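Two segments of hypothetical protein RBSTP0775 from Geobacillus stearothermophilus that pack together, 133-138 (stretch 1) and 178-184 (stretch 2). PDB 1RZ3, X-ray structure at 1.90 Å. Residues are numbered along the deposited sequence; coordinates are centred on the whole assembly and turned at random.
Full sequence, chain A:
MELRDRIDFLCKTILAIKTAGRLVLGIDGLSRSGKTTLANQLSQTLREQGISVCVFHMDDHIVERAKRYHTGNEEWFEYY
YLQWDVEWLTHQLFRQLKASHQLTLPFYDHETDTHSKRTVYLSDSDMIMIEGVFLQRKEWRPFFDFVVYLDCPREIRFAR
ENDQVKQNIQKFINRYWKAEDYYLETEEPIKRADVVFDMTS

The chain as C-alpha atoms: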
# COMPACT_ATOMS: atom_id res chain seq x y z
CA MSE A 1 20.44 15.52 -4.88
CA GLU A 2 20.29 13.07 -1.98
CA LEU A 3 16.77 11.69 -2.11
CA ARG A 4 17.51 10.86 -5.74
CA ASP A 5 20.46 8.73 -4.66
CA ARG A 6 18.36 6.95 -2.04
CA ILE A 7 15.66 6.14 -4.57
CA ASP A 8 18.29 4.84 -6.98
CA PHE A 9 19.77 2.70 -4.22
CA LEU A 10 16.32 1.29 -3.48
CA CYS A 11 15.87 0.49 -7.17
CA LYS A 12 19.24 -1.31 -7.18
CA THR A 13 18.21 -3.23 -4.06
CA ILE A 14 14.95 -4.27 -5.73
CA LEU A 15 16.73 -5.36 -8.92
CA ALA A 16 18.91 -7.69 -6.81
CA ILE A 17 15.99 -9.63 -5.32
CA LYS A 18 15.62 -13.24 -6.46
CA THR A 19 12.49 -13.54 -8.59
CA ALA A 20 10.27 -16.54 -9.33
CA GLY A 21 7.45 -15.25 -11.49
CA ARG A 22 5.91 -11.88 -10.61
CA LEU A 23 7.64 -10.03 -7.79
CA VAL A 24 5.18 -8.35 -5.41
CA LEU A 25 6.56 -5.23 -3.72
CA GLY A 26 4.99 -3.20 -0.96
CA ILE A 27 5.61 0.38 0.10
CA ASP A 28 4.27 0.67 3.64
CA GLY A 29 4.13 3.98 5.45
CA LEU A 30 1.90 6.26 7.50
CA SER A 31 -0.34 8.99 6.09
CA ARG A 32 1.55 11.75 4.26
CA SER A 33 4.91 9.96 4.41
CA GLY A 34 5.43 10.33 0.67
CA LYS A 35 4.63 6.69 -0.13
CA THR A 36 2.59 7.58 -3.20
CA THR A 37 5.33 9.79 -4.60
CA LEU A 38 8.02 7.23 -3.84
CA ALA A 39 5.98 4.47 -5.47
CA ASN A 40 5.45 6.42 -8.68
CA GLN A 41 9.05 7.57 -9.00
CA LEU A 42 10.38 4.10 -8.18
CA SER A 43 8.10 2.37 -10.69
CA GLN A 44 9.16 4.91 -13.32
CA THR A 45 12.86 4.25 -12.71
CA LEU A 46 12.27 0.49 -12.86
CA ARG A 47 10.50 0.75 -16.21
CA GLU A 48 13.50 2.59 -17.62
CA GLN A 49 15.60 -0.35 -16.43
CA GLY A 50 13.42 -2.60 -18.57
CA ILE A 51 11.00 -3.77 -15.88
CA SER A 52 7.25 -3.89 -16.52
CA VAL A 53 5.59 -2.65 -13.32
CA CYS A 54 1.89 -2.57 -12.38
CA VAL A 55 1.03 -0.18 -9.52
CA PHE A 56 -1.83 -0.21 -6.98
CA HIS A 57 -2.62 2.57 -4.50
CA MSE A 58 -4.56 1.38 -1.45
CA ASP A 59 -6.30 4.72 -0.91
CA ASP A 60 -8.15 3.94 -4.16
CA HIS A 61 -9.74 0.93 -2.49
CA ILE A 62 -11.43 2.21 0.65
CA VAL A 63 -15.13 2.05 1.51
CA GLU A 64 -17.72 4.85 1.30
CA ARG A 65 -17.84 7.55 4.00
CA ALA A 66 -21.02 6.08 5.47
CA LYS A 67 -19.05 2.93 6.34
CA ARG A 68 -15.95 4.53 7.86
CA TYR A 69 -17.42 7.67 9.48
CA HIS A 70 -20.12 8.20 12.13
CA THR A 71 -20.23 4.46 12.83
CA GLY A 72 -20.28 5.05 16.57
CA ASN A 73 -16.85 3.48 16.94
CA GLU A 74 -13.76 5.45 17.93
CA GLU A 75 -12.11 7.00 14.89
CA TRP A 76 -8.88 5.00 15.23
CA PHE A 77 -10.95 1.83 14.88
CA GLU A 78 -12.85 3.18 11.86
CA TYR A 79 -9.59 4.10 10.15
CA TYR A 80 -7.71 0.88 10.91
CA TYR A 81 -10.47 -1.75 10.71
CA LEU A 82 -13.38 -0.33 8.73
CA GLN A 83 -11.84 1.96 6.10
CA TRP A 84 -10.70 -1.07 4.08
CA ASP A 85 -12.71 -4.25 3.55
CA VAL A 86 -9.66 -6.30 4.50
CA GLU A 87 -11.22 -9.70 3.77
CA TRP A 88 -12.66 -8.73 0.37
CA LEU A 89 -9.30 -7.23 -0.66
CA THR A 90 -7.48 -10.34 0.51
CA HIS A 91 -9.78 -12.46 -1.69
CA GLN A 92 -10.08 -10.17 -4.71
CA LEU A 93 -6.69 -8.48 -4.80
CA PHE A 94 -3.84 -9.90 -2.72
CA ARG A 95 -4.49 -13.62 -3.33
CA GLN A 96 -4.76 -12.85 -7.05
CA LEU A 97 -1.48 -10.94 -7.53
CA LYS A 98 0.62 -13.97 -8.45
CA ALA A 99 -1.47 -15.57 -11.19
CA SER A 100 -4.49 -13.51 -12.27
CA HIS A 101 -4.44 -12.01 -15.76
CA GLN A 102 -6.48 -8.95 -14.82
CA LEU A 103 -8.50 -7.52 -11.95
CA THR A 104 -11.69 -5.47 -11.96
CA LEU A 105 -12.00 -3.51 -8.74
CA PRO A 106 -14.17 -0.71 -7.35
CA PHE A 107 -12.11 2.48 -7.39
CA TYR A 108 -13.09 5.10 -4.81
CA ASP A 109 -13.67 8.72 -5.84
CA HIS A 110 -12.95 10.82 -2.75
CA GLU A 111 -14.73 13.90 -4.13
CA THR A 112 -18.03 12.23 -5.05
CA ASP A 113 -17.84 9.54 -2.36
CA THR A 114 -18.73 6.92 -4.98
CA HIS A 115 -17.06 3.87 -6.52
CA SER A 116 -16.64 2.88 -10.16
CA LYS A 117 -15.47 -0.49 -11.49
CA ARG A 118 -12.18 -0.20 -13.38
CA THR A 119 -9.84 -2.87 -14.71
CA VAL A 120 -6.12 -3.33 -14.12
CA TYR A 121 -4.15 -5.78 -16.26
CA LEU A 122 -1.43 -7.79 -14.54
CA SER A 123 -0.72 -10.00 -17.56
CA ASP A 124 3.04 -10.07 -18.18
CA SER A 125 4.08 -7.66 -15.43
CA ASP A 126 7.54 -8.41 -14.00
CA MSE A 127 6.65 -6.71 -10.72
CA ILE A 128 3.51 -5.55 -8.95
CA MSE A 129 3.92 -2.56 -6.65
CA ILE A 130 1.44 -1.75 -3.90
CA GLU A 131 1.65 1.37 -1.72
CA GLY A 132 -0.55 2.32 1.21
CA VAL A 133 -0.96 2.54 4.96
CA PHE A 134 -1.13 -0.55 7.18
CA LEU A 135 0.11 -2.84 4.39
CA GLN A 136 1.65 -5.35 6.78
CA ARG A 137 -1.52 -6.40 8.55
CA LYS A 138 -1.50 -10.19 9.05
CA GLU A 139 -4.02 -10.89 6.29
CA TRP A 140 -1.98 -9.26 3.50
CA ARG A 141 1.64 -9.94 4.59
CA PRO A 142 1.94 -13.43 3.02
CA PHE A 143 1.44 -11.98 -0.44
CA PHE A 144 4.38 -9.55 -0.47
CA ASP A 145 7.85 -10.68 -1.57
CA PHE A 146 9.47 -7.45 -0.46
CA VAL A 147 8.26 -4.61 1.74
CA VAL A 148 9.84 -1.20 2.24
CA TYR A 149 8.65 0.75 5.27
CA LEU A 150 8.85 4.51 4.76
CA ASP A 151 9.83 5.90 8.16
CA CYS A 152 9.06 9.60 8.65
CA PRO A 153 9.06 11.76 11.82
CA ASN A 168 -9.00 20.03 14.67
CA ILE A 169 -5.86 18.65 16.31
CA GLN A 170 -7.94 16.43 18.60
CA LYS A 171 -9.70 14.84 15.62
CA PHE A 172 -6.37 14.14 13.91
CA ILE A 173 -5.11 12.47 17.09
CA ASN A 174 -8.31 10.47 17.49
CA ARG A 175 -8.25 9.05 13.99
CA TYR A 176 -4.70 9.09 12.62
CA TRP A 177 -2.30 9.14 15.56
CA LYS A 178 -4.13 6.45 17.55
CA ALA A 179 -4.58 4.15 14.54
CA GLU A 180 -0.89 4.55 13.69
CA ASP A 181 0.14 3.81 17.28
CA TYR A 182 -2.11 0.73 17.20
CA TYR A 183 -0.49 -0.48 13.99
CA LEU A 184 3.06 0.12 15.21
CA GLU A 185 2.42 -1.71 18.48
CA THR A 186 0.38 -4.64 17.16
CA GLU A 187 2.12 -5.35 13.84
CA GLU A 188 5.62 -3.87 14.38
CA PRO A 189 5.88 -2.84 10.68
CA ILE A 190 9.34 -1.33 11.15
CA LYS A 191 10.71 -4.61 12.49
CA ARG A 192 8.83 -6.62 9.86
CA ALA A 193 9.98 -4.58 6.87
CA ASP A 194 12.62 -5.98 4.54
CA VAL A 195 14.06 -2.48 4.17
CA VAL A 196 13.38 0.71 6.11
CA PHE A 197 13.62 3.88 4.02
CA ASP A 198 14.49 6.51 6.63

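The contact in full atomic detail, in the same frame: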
# COMPACT_ATOMS: atom_id res chain seq x y z
N VAL A 133 -1.17 2.61 3.52
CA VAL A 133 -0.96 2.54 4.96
C VAL A 133 -1.42 1.17 5.46
O VAL A 133 -2.30 0.54 4.87
CB VAL A 133 -1.75 3.65 5.70
CG1 VAL A 133 -3.23 3.50 5.44
CG2 VAL A 133 -1.46 3.60 7.18
N PHE A 134 -0.81 0.72 6.55
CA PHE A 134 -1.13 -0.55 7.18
C PHE A 134 -1.04 -1.74 6.22
O PHE A 134 -1.89 -2.63 6.26
CB PHE A 134 -2.56 -0.51 7.77
CG PHE A 134 -2.88 0.76 8.53
CD1 PHE A 134 -2.02 1.25 9.50
CD2 PHE A 134 -4.07 1.44 8.28
CE1 PHE A 134 -2.34 2.40 10.23
CE2 PHE A 134 -4.40 2.60 8.99
CZ PHE A 134 -3.53 3.08 9.97
N LEU A 135 -0.03 -1.75 5.35
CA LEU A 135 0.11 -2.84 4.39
C LEU A 135 0.50 -4.18 5.00
O LEU A 135 0.21 -5.23 4.44
CB LEU A 135 1.18 -2.50 3.34
CG LEU A 135 0.91 -1.43 2.29
CD1 LEU A 135 2.04 -1.49 1.25
CD2 LEU A 135 -0.44 -1.68 1.60
N GLN A 136 1.19 -4.13 6.14
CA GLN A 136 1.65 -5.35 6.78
C GLN A 136 0.71 -5.99 7.79
O GLN A 136 1.16 -6.69 8.70
CB GLN A 136 3.03 -5.11 7.38
CG GLN A 136 4.06 -4.77 6.30
CD GLN A 136 5.44 -4.52 6.86
OE1 GLN A 136 5.75 -3.43 7.34
NE2 GLN A 136 6.27 -5.54 6.81
N ARG A 137 -0.59 -5.75 7.64
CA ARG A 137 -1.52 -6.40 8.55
C ARG A 137 -1.43 -7.89 8.20
O ARG A 137 -1.16 -8.26 7.05
CB ARG A 137 -2.94 -5.84 8.37
CG ARG A 137 -3.47 -5.77 6.96
CD ARG A 137 -4.91 -5.24 6.96
NE ARG A 137 -5.02 -3.78 6.92
CZ ARG A 137 -5.69 -3.04 7.80
NH1 ARG A 137 -6.32 -3.62 8.82
NH2 ARG A 137 -5.79 -1.73 7.64
N LYS A 138 -1.62 -8.74 9.20
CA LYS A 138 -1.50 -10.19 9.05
C LYS A 138 -2.14 -10.84 7.83
O LYS A 138 -1.60 -11.79 7.27
CB LYS A 138 -2.00 -10.89 10.31
CG LYS A 138 -3.46 -10.64 10.62
CD LYS A 138 -3.88 -11.36 11.90
CE LYS A 138 -5.34 -11.10 12.24
NZ LYS A 138 -5.65 -9.64 12.41
N LYS A 178 -3.81 7.66 16.81
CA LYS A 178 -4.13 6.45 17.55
C LYS A 178 -4.11 5.19 16.69
O LYS A 178 -3.68 4.13 17.14
CB LYS A 178 -5.49 6.61 18.25
CG LYS A 178 -5.45 7.60 19.41
CD LYS A 178 -6.85 7.92 19.96
CE LYS A 178 -7.54 6.71 20.55
NZ LYS A 178 -8.91 7.07 21.05
N ALA A 179 -4.58 5.30 15.45
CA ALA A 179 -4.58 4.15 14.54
C ALA A 179 -3.13 3.76 14.24
O ALA A 179 -2.77 2.58 14.25
CB ALA A 179 -5.30 4.49 13.26
N GLU A 180 -2.30 4.77 13.98
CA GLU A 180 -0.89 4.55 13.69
C GLU A 180 -0.19 3.90 14.88
O GLU A 180 0.59 2.96 14.72
CB GLU A 180 -0.22 5.87 13.32
CG GLU A 180 -0.80 6.48 12.06
CD GLU A 180 -0.25 7.85 11.75
OE1 GLU A 180 0.51 8.40 12.58
OE2 GLU A 180 -0.58 8.39 10.67
N ASP A 181 -0.48 4.39 16.09
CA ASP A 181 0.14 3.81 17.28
C ASP A 181 -0.30 2.35 17.43
O ASP A 181 0.49 1.49 17.81
CB ASP A 181 -0.25 4.59 18.54
CG ASP A 181 0.37 5.97 18.59
OD1 ASP A 181 1.30 6.24 17.80
OD2 ASP A 181 -0.06 6.78 19.43
N TYR A 182 -1.57 2.08 17.12
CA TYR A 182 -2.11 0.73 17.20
C TYR A 182 -1.36 -0.19 16.24
O TYR A 182 -0.95 -1.29 16.60
CB TYR A 182 -3.60 0.74 16.84
CG TYR A 182 -4.26 -0.62 16.97
CD1 TYR A 182 -4.59 -1.14 18.22
CD2 TYR A 182 -4.54 -1.40 15.84
CE1 TYR A 182 -5.18 -2.39 18.35
CE2 TYR A 182 -5.12 -2.65 15.96
CZ TYR A 182 -5.44 -3.15 17.22
OH TYR A 182 -6.03 -4.38 17.34
N TYR A 183 -1.18 0.29 15.01
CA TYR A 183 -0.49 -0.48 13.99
C TYR A 183 0.95 -0.79 14.40
O TYR A 183 1.39 -1.94 14.36
CB TYR A 183 -0.50 0.30 12.67
CG TYR A 183 0.19 -0.40 11.51
CD1 TYR A 183 -0.16 -1.70 11.15
CD2 TYR A 183 1.14 0.27 10.75
CE1 TYR A 183 0.44 -2.32 10.05
CE2 TYR A 183 1.74 -0.34 9.65
CZ TYR A 183 1.39 -1.64 9.31
OH TYR A 183 1.97 -2.26 8.22
N LEU A 184 1.67 0.25 14.80
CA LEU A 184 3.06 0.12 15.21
C LEU A 184 3.25 -0.86 16.37
O LEU A 184 4.20 -1.63 16.39
CB LEU A 184 3.63 1.49 15.61
CG LEU A 184 3.83 2.49 14.47
CD1 LEU A 184 4.12 3.87 15.04
CD2 LEU A 184 4.97 2.02 13.57

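This is a small, largely aromatic contact in which a tight turn packs against one helix through Phe134 and Tyr183, with a single hydrogen bond from the backbone of Gln136 to the Tyr183 hydroxyl. About 277 Å² is buried, counting both sides, and these two residues supply most of it.

Stretch 2 is helical throughout. The CA-to-CB bonds of Ala179 and Tyr183 point toward the turn, as expected for residues one helical turn apart. Tyr183 has chi1 in the t rotamer. Phe134 presents its ring edge to the face of the Tyr183 ring. The ring planes meet at 74° and the centroids lie 5.1 Å apart. Phe134 CD1 comes within 3.4 Å of Tyr183 CG. The CA of Phe134 also sits over the Tyr183 face, 3.8 Å from the ring centroid, in a CH-pi contact.

The far end of the Phe134 ring reaches the helix at Ala179, with CZ 4.0 Å from CB. The methyl of Ala179 gives the ring a small apolar surface to rest against.

Residues Phe134 to Arg137 form a type I beta turn. Within it, Gln136 N donates a hydrogen bond to Tyr183 OH at 2.9 Å. Tyrosine suits this position: its ring packs against Phe134 while its hydroxyl accepts from the turn backbone. That hydroxyl is also hydrogen-bonded elsewhere in the structure.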